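Local structure of cupin 2 conserved barrel domain protein (Leptotrichia buccalis, 3RNS) at residues Asn146-Lys150 and Pro151-Met155; Lys11-Phe15 and Asn16-Thr20; Tyr186-Gly190 and Lys191-Val195. The protein is of unknown function but belongs to the cupin superfamily, whose beta-barrel domains often bind metals or small molecules. One frame throughout, in Å; residues are numbered along the deposited sequence. Where two conformers were deposited one is given.

Contact 1: Asn146-Lys150 and Pro151-Met155; sequences NLVAK and PNLVM
Val-148 and Met-155 pair across the two antiparallel strands, and their side chains leave the same face of the hairpin as those of Lys-150 and Leu-153. Val-148 divides its two methyls between neighbours on the facing strand. CG1, anti to the backbone N (chi1 177°), reaches CD2 of Leu-153 at 4.3 Å, while CG2 lies 4.2 Å from SE of Met-155, a selenomethionine, in one of its two deposited conformers. Tyr-60 of strand 59-65 covers this face. On the other face, that of Ala-149 and Val-154, CG1 of Val-154 approaches ND2 of Asn-146 at 3.9 Å. The Asn-146 amide reaches forward past the corner, and ND2 donates to Val-148 O at 3.1 Å from well above the carbonyl plane; ND2 also hydrogen-bonds to Thr-156 OG1. Val-148 O is thus held by two donors, the second being Met-155 N at 2.9 Å. Met-155 O is shared too, between Leu-147 N at 2.7 Å and Val-148 N at 3.2 Å, and the Val-148 bond lies in the carbonyl plane on a lone pair. Two successive residues facing one partner make a classic beta bulge, placed here where the chain turns a corner in a hairpin of a cupin-type barrel.

Contact 2: Lys11-Phe15 and Asn16-Thr20; sequences KPINF and NRLIT
Leu-18, at the end of a single helical turn, reaches back to Ile-13 and Phe-15, and its side chain can be followed outward from the backbone. CB faces two carbonyl oxygens, 3.8 Å from each of Asn-14 O and Phe-15 O. With CG anti to the backbone N (chi1 -173°), the branch then runs alongside the Phe-15 side chain, both pointing the same way. At the tip, CD2 is shared between two apolar groups: it lies 4.0 Å from CG2 of Ile-13 and 4.0 Å from CD1 of Phe-15, approaching that ring obliquely. Beyond these residues, Met-29 of strand 26-33 adds a further contact to Leu-18, and Phe-15 itself is buried against Ile-31, Leu-41 and Phe-64. The backbone that presents this leucine forms the helical turn, with Asn-14 at its N-cap. OD1 of Asn-14 accepts a weak, bent capping bond from Asn-16 N at 3.0 Å, while the backbone oxygen of the same residue serves two further amides. Leu-18 N lies in the carbonyl plane of Asn-14 O at 2.9 Å, whereas Arg-17 N, at the same distance from that oxygen, stands 52° out of the plane. One residue further on, Ile-19 N donates to Phe-15 O at 3.1 Å, just as Ile-19 leaves helical geometry. Asn-16 turns its amide end away from the turn, where OD1 accepts from Lys-102 NZ; the same ammonium group also donates to Ile-19 O, bridging the side chain near the start of the turn and the backbone just past its end.

Contact 3: Tyr186-Gly190 and Lys191-Val195; sequences YYVDG and KPFIV
Tyr-186 and Phe-193 form the dense side of this hairpin. CB of Tyr-186 lies over one face of the Phe-193 ring in a CH-pi contact, 4.0 Å from the centroid and 25° off the normal, while CG2 of Val-188 meets the edge of that ring, 3.8 Å from CE1. Phe-193 holds CG between its backbone N and carbonyl carbon (chi1 54°), which brings the ring over the neighbouring strand. CD2 of Tyr-186 meanwhile touches CG2 of Val-195 at 3.6 Å, and Val-177 and Val-179 continue this packing. The reverse face is sparser and nearer solvent: CE1 of Tyr-187 rests obliquely on CB of Pro-192 at 3.7 Å, and the tyrosine hydroxyl is hydrogen-bonded to Glu-212 and Lys-185. At the tip, exposed Asp-189 and Gly-190 form the middle of a type I' turn, both with positive phi. Backbone bonds join the strands along the hairpin, from Tyr-186 N with Phe-193 O at 2.7 Å to Lys-191 N with Val-188 O at 2.9 Å. Carbon contacts thus dominate round Tyr-186, Val-188, Phe-193 and Val-195, with Lys-191, hydrogen-bonded through NZ to Ala-10 O, the polar exception, whereas Tyr-187 on the outer side keeps its polar end among charged groups.

Overall arrangement
From the N terminus, contact 2 comes first, closing one helical turn between strand 13-14 and the chain leading on to strand 26-33. Strand 13-14 edges the six-stranded sheet that also holds strands 142-150 and 153-160, while the turn itself packs on strands 26-33, 37-44 and 59-65 of another sheet, so this segment ties the two sheets together. Contact 1 follows, closing a hairpin in the former sheet on the opposite side of the chain's centre, about 24 Å from contact 2, centre to centre. Contact 3 then closes the hairpin of strands 183-188 and 191-196. All three are in series; none nests or crosses. Contacts 2 and 3 meet where Pro-12 packs against Phe-193 and Ile-194.

Contact 1: Asn146-Lys150 and Pro151-Met155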
ATOM      1  N   ASN A 146       8.935   0.136  10.884  1.00 35.75           N
ATOM      2  CA  ASN A 146       7.865  -0.816  10.867  1.00 37.90           C
ATOM      3  C   ASN A 146       6.573  -0.186  11.335  1.00 38.89           C
ATOM      4  O   ASN A 146       6.552   0.451  12.358  1.00 40.05           O
ATOM      5  CB  ASN A 146       8.147  -1.976  11.791  1.00 40.45           C
ATOM      6  CG  ASN A 146       7.063  -2.978  11.737  1.00 41.42           C
ATOM      7  OD1 ASN A 146       6.404  -3.222  12.724  1.00 45.08           O
ATOM      8  ND2 ASN A 146       6.805  -3.516  10.541  1.00 39.75           N
ATOM      9  N   LEU A 147       5.500  -0.368  10.575  1.00 38.70           N
ATOM     10  CA  LEU A 147       4.184   0.190  10.918  1.00 40.30           C
ATOM     11  C   LEU A 147       3.336  -0.850  11.616  1.00 41.72           C
ATOM     12  O   LEU A 147       2.752  -0.557  12.651  1.00 44.16           O
ATOM     13  CB  LEU A 147       3.463   0.686   9.669  1.00 39.26           C
ATOM     14  CG  LEU A 147       4.198   1.803   8.924  1.00 40.39           C
ATOM     15  CD1 LEU A 147       3.458   2.140   7.648  1.00 40.45           C
ATOM     16  CD2 LEU A 147       4.314   2.992   9.833  1.00 40.74           C
ATOM     17  N   VAL A 148       3.288  -2.064  11.063  1.00 41.34           N
ATOM     18  CA  VAL A 148       2.533  -3.190  11.645  1.00 43.23           C
ATOM     19  C   VAL A 148       3.376  -4.439  11.580  1.00 43.32           C
ATOM     20  O   VAL A 148       3.967  -4.712  10.546  1.00 40.88           O
ATOM     21  CB  VAL A 148       1.260  -3.483  10.762  1.00 43.21           C
ATOM     22  CG1 VAL A 148       0.512  -4.664  11.288  1.00 45.23           C
ATOM     23  CG2 VAL A 148       0.356  -2.241  10.642  1.00 43.20           C
ATOM     24  N   ALA A 149       3.381  -5.251  12.626  1.00 45.54           N
ATOM     25  CA  ALA A 149       4.101  -6.525  12.605  1.00 47.03           C
ATOM     26  C   ALA A 149       3.260  -7.594  13.341  1.00 50.80           C
ATOM     27  O   ALA A 149       3.123  -7.560  14.553  1.00 52.17           O
ATOM     28  CB  ALA A 149       5.473  -6.365  13.219  1.00 47.55           C
ATOM     29  N   LYS A 150       2.642  -8.486  12.557  1.00 51.98           N
ATOM     30  CA  LYS A 150       1.678  -9.488  13.029  1.00 53.36           C
ATOM     31  C   LYS A 150       1.918 -10.785  12.277  1.00 53.79           C
ATOM     32  O   LYS A 150       2.575 -10.786  11.241  1.00 53.56           O
ATOM     33  CB  LYS A 150       0.281  -9.018  12.722  1.00 52.94           C
ATOM     34  CG  LYS A 150      -0.077  -7.712  13.333  1.00 53.64           C
ATOM     35  CD  LYS A 150      -1.505  -7.386  12.966  1.00 55.33           C
ATOM     36  CE  LYS A 150      -1.937  -6.014  13.485  1.00 57.07           C
ATOM     37  NZ  LYS A 150      -2.271  -6.076  14.962  1.00 58.24           N
ATOM     38  N   PRO A 151       1.358 -11.901  12.756  1.00 55.35           N
ATOM     39  CA  PRO A 151       1.731 -13.123  12.053  1.00 55.14           C
ATOM     40  C   PRO A 151       1.166 -13.241  10.620  1.00 51.74           C
ATOM     41  O   PRO A 151       1.671 -14.031   9.831  1.00 52.16           O
ATOM     42  CB  PRO A 151       1.182 -14.243  12.967  1.00 57.92           C
ATOM     43  CG  PRO A 151       0.250 -13.544  13.989  1.00 59.21           C
ATOM     44  CD  PRO A 151       0.174 -12.094  13.617  1.00 57.82           C
ATOM     45  N   ASN A 152       0.147 -12.472  10.278  1.00 49.36           N
ATOM     46  CA  ASN A 152      -0.390 -12.550   8.910  0.60 47.33           C
ATOM     47  C   ASN A 152      -0.141 -11.287   8.101  1.00 44.69           C
ATOM     48  O   ASN A 152      -0.469 -11.234   6.920  1.00 43.66           O
ATOM     49  CB  ASN A 152      -1.881 -12.894   8.912  0.60 48.07           C
ATOM     50  CG  ASN A 152      -2.200 -14.198   9.665  0.60 49.88           C
ATOM     51  OD1 ASN A 152      -3.136 -14.245  10.440  0.60 51.65           O
ATOM     52  ND2 ASN A 152      -1.438 -15.246   9.413  0.60 48.86           N
ATOM     53  N   LEU A 153       0.487 -10.284   8.708  1.00 43.88           N
ATOM     54  CA  LEU A 153       0.627  -8.989   8.060  1.00 40.97           C
ATOM     55  C   LEU A 153       1.794  -8.172   8.628  1.00 40.02           C
ATOM     56  O   LEU A 153       1.926  -7.982   9.859  1.00 40.50           O
ATOM     57  CB  LEU A 153      -0.686  -8.215   8.229  1.00 40.75           C
ATOM     58  CG  LEU A 153      -0.745  -6.827   7.613  1.00 41.41           C
ATOM     59  CD1 LEU A 153      -0.663  -6.925   6.072  1.00 40.89           C
ATOM     60  CD2 LEU A 153      -2.017  -6.060   8.092  1.00 42.47           C
ATOM     61  N   VAL A 154       2.653  -7.716   7.728  1.00 38.07           N
ATOM     62  CA  VAL A 154       3.763  -6.836   8.068  1.00 37.56           C
ATOM     63  C   VAL A 154       3.765  -5.663   7.111  1.00 35.31           C
ATOM     64  O   VAL A 154       3.682  -5.861   5.865  1.00 35.42           O
ATOM     65  CB  VAL A 154       5.129  -7.591   8.038  1.00 38.82           C
ATOM     66  CG1 VAL A 154       6.323  -6.643   8.315  1.00 38.45           C
ATOM     67  CG2 VAL A 154       5.088  -8.738   9.018  1.00 40.64           C
HETATM   68  N   MSE A 155       3.806  -4.443   7.665  1.00 33.82           N
HETATM   69  CA  MSE A 155       3.892  -3.238   6.842  0.70 32.60           C
HETATM   70  C   MSE A 155       5.035  -2.381   7.332  1.00 31.66           C
HETATM   71  O   MSE A 155       5.154  -2.105   8.524  1.00 31.93           O
HETATM   72  CB  MSE A 155       2.583  -2.413   6.846  0.70 32.84           C
HETATM   73  CG  MSE A 155       1.360  -3.185   6.331  0.70 37.22           C
HETATM   74 SE   MSE A 155      -0.329  -2.212   6.471  0.42 38.74          SE
HETATM   75  CE  MSE A 155      -0.011  -0.824   5.148  0.70 35.55           C
TER

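Contact 2: Lys11-Phe15 and Asn16-Thr20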
ATOM      1  N   LYS A  11       6.345  -7.073 -11.903  1.00 35.82           N
ATOM      2  CA  LYS A  11       6.033  -6.127 -12.964  1.00 37.42           C
ATOM      3  C   LYS A  11       5.507  -4.814 -12.347  1.00 35.19           C
ATOM      4  O   LYS A  11       4.667  -4.861 -11.443  1.00 34.92           O
ATOM      5  CB  LYS A  11       4.964  -6.756 -13.861  1.00 40.17           C
ATOM      6  CG  LYS A  11       4.262  -5.820 -14.828  1.00 45.79           C
ATOM      7  CD  LYS A  11       3.244  -6.548 -15.721  1.00 51.75           C
ATOM      8  CE  LYS A  11       3.893  -7.144 -16.992  1.00 59.20           C
ATOM      9  NZ  LYS A  11       4.656  -8.457 -16.814  1.00 62.65           N
ATOM     10  N   PRO A  12       5.989  -3.649 -12.820  1.00 34.06           N
ATOM     11  CA  PRO A  12       5.459  -2.367 -12.296  1.00 33.36           C
ATOM     12  C   PRO A  12       4.050  -2.144 -12.813  1.00 33.43           C
ATOM     13  O   PRO A  12       3.806  -2.404 -13.963  1.00 32.93           O
ATOM     14  CB  PRO A  12       6.405  -1.325 -12.864  1.00 33.36           C
ATOM     15  CG  PRO A  12       6.951  -1.944 -14.080  1.00 36.17           C
ATOM     16  CD  PRO A  12       7.085  -3.430 -13.773  1.00 34.35           C
ATOM     17  N   ILE A  13       3.152  -1.729 -11.928  1.00 32.42           N
ATOM     18  CA  ILE A  13       1.767  -1.453 -12.231  1.00 33.07           C
ATOM     19  C   ILE A  13       1.391  -0.126 -11.615  1.00 31.42           C
ATOM     20  O   ILE A  13       1.678   0.117 -10.435  1.00 28.77           O
ATOM     21  CB  ILE A  13       0.806  -2.542 -11.609  1.00 34.25           C
ATOM     22  CG1 ILE A  13       1.181  -3.936 -12.134  1.00 37.50           C
ATOM     23  CG2 ILE A  13      -0.696  -2.205 -11.962  1.00 35.06           C
ATOM     24  CD1 ILE A  13       0.802  -5.105 -11.205  1.00 37.67           C
ATOM     25  N   ASN A  14       0.755   0.723 -12.405  1.00 29.84           N
ATOM     26  CA  ASN A  14       0.248   1.977 -11.914  1.00 30.65           C
ATOM     27  C   ASN A  14      -1.225   1.845 -11.451  1.00 30.25           C
ATOM     28  O   ASN A  14      -2.115   1.814 -12.279  1.00 30.68           O
ATOM     29  CB  ASN A  14       0.405   3.023 -13.002  1.00 31.52           C
ATOM     30  CG  ASN A  14      -0.143   4.372 -12.631  1.00 35.47           C
ATOM     31  OD1 ASN A  14      -0.599   4.622 -11.526  1.00 38.58           O
ATOM     32  ND2 ASN A  14      -0.172   5.261 -13.631  1.00 46.02           N
ATOM     33  N   PHE A  15      -1.463   1.811 -10.132  1.00 29.21           N
ATOM     34  CA  PHE A  15      -2.844   1.597  -9.611  1.00 29.95           C
ATOM     35  C   PHE A  15      -3.761   2.722  -9.997  1.00 30.31           C
ATOM     36  O   PHE A  15      -4.940   2.498 -10.225  1.00 28.85           O
ATOM     37  CB  PHE A  15      -2.854   1.395  -8.081  1.00 29.05           C
ATOM     38  CG  PHE A  15      -2.256   0.086  -7.648  1.00 29.67           C
ATOM     39  CD1 PHE A  15      -2.049  -0.936  -8.556  1.00 31.88           C
ATOM     40  CD2 PHE A  15      -1.908  -0.132  -6.333  1.00 31.13           C
ATOM     41  CE1 PHE A  15      -1.562  -2.172  -8.143  1.00 33.86           C
ATOM     42  CE2 PHE A  15      -1.417  -1.346  -5.925  1.00 31.75           C
ATOM     43  CZ  PHE A  15      -1.234  -2.365  -6.816  1.00 30.91           C
ATOM     44  N   ASN A  16      -3.208   3.931 -10.120  1.00 29.94           N
ATOM     45  CA  ASN A  16      -4.013   5.023 -10.597  1.00 31.65           C
ATOM     46  C   ASN A  16      -4.663   4.762 -11.999  1.00 31.27           C
ATOM     47  O   ASN A  16      -5.791   5.171 -12.282  1.00 31.00           O
ATOM     48  CB  ASN A  16      -3.212   6.348 -10.566  1.00 33.75           C
ATOM     49  CG  ASN A  16      -4.012   7.446  -9.911  1.00 40.53           C
ATOM     50  OD1 ASN A  16      -5.240   7.618 -10.179  1.00 40.61           O
ATOM     51  ND2 ASN A  16      -3.374   8.109  -8.929  1.00 48.57           N
ATOM     52  N   ARG A  17      -3.968   4.022 -12.842  1.00 29.16           N
ATOM     53  CA  ARG A  17      -4.482   3.667 -14.138  1.00 29.71           C
ATOM     54  C   ARG A  17      -5.280   2.372 -14.025  1.00 30.48           C
ATOM     55  O   ARG A  17      -6.190   2.151 -14.798  1.00 30.73           O
ATOM     56  CB  ARG A  17      -3.297   3.457 -15.123  1.00 30.68           C
ATOM     57  CG  ARG A  17      -3.667   2.987 -16.456  1.00 31.65           C
ATOM     58  CD  ARG A  17      -4.512   4.110 -17.151  1.00 34.10           C
ATOM     59  NE  ARG A  17      -4.979   3.696 -18.463  1.00 32.91           N
ATOM     60  CZ  ARG A  17      -6.055   2.971 -18.702  1.00 31.79           C
ATOM     61  NH1 ARG A  17      -6.853   2.544 -17.726  1.00 33.05           N
ATOM     62  NH2 ARG A  17      -6.347   2.680 -19.942  1.00 34.30           N
ATOM     63  N   LEU A  18      -4.885   1.481 -13.119  1.00 30.06           N
ATOM     64  CA  LEU A  18      -5.524   0.139 -13.045  1.00 31.82           C
ATOM     65  C   LEU A  18      -6.953   0.251 -12.616  1.00 31.27           C
ATOM     66  O   LEU A  18      -7.789  -0.463 -13.108  1.00 31.68           O
ATOM     67  CB  LEU A  18      -4.809  -0.788 -12.085  1.00 30.41           C
ATOM     68  CG  LEU A  18      -5.280  -2.256 -12.063  1.00 32.47           C
ATOM     69  CD1 LEU A  18      -5.139  -3.022 -13.415  1.00 34.42           C
ATOM     70  CD2 LEU A  18      -4.491  -2.935 -11.025  1.00 33.10           C
ATOM     71  N   ILE A  19      -7.252   1.158 -11.706  1.00 31.19           N
ATOM     72  CA  ILE A  19      -8.602   1.235 -11.134  1.00 31.61           C
ATOM     73  C   ILE A  19      -9.128   2.661 -11.255  1.00 33.07           C
ATOM     74  O   ILE A  19      -8.485   3.637 -10.853  1.00 32.80           O
ATOM     75  CB  ILE A  19      -8.681   0.703  -9.647  1.00 30.54           C
ATOM     76  CG1 ILE A  19     -10.137   0.524  -9.196  1.00 30.64           C
ATOM     77  CG2 ILE A  19      -7.889   1.632  -8.620  1.00 29.52           C
ATOM     78  CD1 ILE A  19     -10.359  -0.509  -8.058  1.00 27.36           C
ATOM     79  N   THR A  20     -10.311   2.762 -11.821  1.00 33.94           N
ATOM     80  CA  THR A  20     -10.923   4.022 -12.111  1.00 37.53           C
ATOM     81  C   THR A  20     -12.453   3.859 -11.854  1.00 38.55           C
ATOM     82  O   THR A  20     -12.962   2.732 -11.829  1.00 38.38           O
ATOM     83  CB  THR A  20     -10.625   4.440 -13.632  1.00 39.36           C
ATOM     84  OG1 THR A  20     -11.350   3.580 -14.498  1.00 42.50           O
ATOM     85  CG2 THR A  20      -9.122   4.376 -14.034  1.00 39.27           C
TER

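Contact 3: Tyr186-Gly190 and Lys191-Val195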
ATOM      1  N   TYR A 186      14.021  -2.995  -8.784  1.00 32.17           N
ATOM      2  CA  TYR A 186      13.762  -4.264  -8.101  1.00 32.00           C
ATOM      3  C   TYR A 186      14.197  -5.440  -8.937  1.00 33.21           C
ATOM      4  O   TYR A 186      14.370  -5.327 -10.141  1.00 33.43           O
ATOM      5  CB  TYR A 186      12.286  -4.404  -7.773  1.00 31.94           C
ATOM      6  CG  TYR A 186      11.823  -3.459  -6.722  1.00 32.05           C
ATOM      7  CD1 TYR A 186      11.664  -3.878  -5.409  1.00 32.63           C
ATOM      8  CD2 TYR A 186      11.538  -2.135  -7.031  1.00 32.42           C
ATOM      9  CE1 TYR A 186      11.224  -2.994  -4.439  1.00 31.87           C
ATOM     10  CE2 TYR A 186      11.140  -1.253  -6.060  1.00 31.96           C
ATOM     11  CZ  TYR A 186      10.963  -1.683  -4.786  1.00 29.34           C
ATOM     12  OH  TYR A 186      10.538  -0.794  -3.809  1.00 32.17           O
ATOM     13  N   TYR A 187      14.493  -6.548  -8.265  1.00 33.60           N
ATOM     14  CA  TYR A 187      14.818  -7.774  -8.934  1.00 34.95           C
ATOM     15  C   TYR A 187      13.970  -8.881  -8.342  1.00 36.38           C
ATOM     16  O   TYR A 187      13.780  -8.952  -7.102  1.00 34.92           O
ATOM     17  CB  TYR A 187      16.280  -8.160  -8.764  1.00 35.93           C
ATOM     18  CG  TYR A 187      17.317  -7.161  -9.259  1.00 38.99           C
ATOM     19  CD1 TYR A 187      17.996  -7.341 -10.467  1.00 41.05           C
ATOM     20  CD2 TYR A 187      17.653  -6.069  -8.490  1.00 38.12           C
ATOM     21  CE1 TYR A 187      18.968  -6.428 -10.877  1.00 42.50           C
ATOM     22  CE2 TYR A 187      18.593  -5.174  -8.883  1.00 40.45           C
ATOM     23  CZ  TYR A 187      19.256  -5.344 -10.072  1.00 44.04           C
ATOM     24  OH  TYR A 187      20.202  -4.366 -10.405  1.00 47.11           O
ATOM     25  N   VAL A 188      13.454  -9.742  -9.216  1.00 37.87           N
ATOM     26  CA  VAL A 188      12.777 -10.962  -8.771  1.00 39.84           C
ATOM     27  C   VAL A 188      13.421 -12.106  -9.519  1.00 42.77           C
ATOM     28  O   VAL A 188      13.398 -12.121 -10.742  1.00 42.06           O
ATOM     29  CB  VAL A 188      11.238 -10.929  -9.026  1.00 39.79           C
ATOM     30  CG1 VAL A 188      10.601 -12.340  -8.803  1.00 40.57           C
ATOM     31  CG2 VAL A 188      10.578  -9.898  -8.097  1.00 35.03           C
ATOM     32  N   ASP A 189      14.008 -13.028  -8.766  1.00 46.27           N
ATOM     33  CA  ASP A 189      14.710 -14.186  -9.320  1.00 50.69           C
ATOM     34  C   ASP A 189      15.688 -13.713 -10.419  1.00 51.89           C
ATOM     35  O   ASP A 189      15.651 -14.183 -11.553  1.00 53.63           O
ATOM     36  CB  ASP A 189      13.673 -15.156  -9.859  1.00 52.40           C
ATOM     37  CG  ASP A 189      14.198 -16.570 -10.011  1.00 58.76           C
ATOM     38  OD1 ASP A 189      15.329 -16.872  -9.560  1.00 63.12           O
ATOM     39  OD2 ASP A 189      13.438 -17.385 -10.595  1.00 65.87           O
ATOM     40  N   GLY A 190      16.512 -12.723 -10.077  1.00 52.04           N
ATOM     41  CA  GLY A 190      17.460 -12.146 -11.026  1.00 52.94           C
ATOM     42  C   GLY A 190      16.929 -11.190 -12.089  1.00 51.94           C
ATOM     43  O   GLY A 190      17.717 -10.463 -12.685  1.00 53.73           O
ATOM     44  N   LYS A 191      15.625 -11.144 -12.325  1.00 49.64           N
ATOM     45  CA  LYS A 191      15.086 -10.230 -13.318  1.00 48.23           C
ATOM     46  C   LYS A 191      14.803  -8.799 -12.806  1.00 44.78           C
ATOM     47  O   LYS A 191      14.027  -8.645 -11.903  1.00 42.01           O
ATOM     48  CB  LYS A 191      13.809 -10.766 -13.846  1.00 48.41           C
ATOM     49  CG  LYS A 191      13.268  -9.909 -14.917  1.00 48.53           C
ATOM     50  CD  LYS A 191      11.862 -10.252 -15.112  1.00 51.21           C
ATOM     51  CE  LYS A 191      10.969  -9.465 -14.203  1.00 50.09           C
ATOM     52  NZ  LYS A 191       9.601  -9.951 -14.431  1.00 50.15           N
ATOM     53  N   PRO A 192      15.403  -7.768 -13.438  1.00 44.73           N
ATOM     54  CA  PRO A 192      15.297  -6.350 -13.048  1.00 42.55           C
ATOM     55  C   PRO A 192      14.101  -5.591 -13.638  1.00 41.06           C
ATOM     56  O   PRO A 192      13.643  -5.887 -14.737  1.00 43.10           O
ATOM     57  CB  PRO A 192      16.594  -5.744 -13.577  1.00 43.40           C
ATOM     58  CG  PRO A 192      17.105  -6.713 -14.599  1.00 46.82           C
ATOM     59  CD  PRO A 192      16.222  -7.907 -14.653  1.00 46.15           C
ATOM     60  N   PHE A 193      13.564  -4.654 -12.871  1.00 37.70           N
ATOM     61  CA  PHE A 193      12.517  -3.787 -13.356  1.00 35.62           C
ATOM     62  C   PHE A 193      12.481  -2.593 -12.429  1.00 35.34           C
ATOM     63  O   PHE A 193      12.847  -2.676 -11.225  1.00 32.73           O
ATOM     64  CB  PHE A 193      11.157  -4.514 -13.444  1.00 35.49           C
ATOM     65  CG  PHE A 193      10.722  -5.172 -12.159  1.00 32.40           C
ATOM     66  CD1 PHE A 193      11.156  -6.422 -11.828  1.00 34.07           C
ATOM     67  CD2 PHE A 193       9.860  -4.531 -11.315  1.00 30.64           C
ATOM     68  CE1 PHE A 193      10.765  -7.020 -10.642  1.00 34.67           C
ATOM     69  CE2 PHE A 193       9.430  -5.121 -10.150  1.00 30.43           C
ATOM     70  CZ  PHE A 193       9.913  -6.366  -9.794  1.00 30.97           C
ATOM     71  N   ILE A 194      12.145  -1.463 -13.023  1.00 35.04           N
ATOM     72  CA  ILE A 194      12.092  -0.227 -12.319  1.00 35.44           C
ATOM     73  C   ILE A 194      10.657  -0.009 -11.884  1.00 33.34           C
ATOM     74  O   ILE A 194       9.710  -0.170 -12.693  1.00 33.98           O
ATOM     75  CB  ILE A 194      12.432   0.972 -13.228  1.00 36.83           C
ATOM     76  CG1 ILE A 194      13.801   0.800 -13.866  1.00 41.89           C
ATOM     77  CG2 ILE A 194      12.262   2.275 -12.439  1.00 36.44           C
ATOM     78  CD1 ILE A 194      14.853   0.555 -12.937  1.00 44.32           C
ATOM     79  N   VAL A 195      10.485   0.411 -10.642  1.00 30.70           N
ATOM     80  CA  VAL A 195       9.193   0.849 -10.113  1.00 28.69           C
ATOM     81  C   VAL A 195       9.321   2.331  -9.763  1.00 29.68           C
ATOM     82  O   VAL A 195      10.169   2.715  -8.960  1.00 28.70           O
ATOM     83  CB  VAL A 195       8.796   0.018  -8.902  1.00 28.22           C
ATOM     84  CG1 VAL A 195       7.389   0.409  -8.387  1.00 28.60           C
ATOM     85  CG2 VAL A 195       8.835  -1.450  -9.289  1.00 27.89           C
TER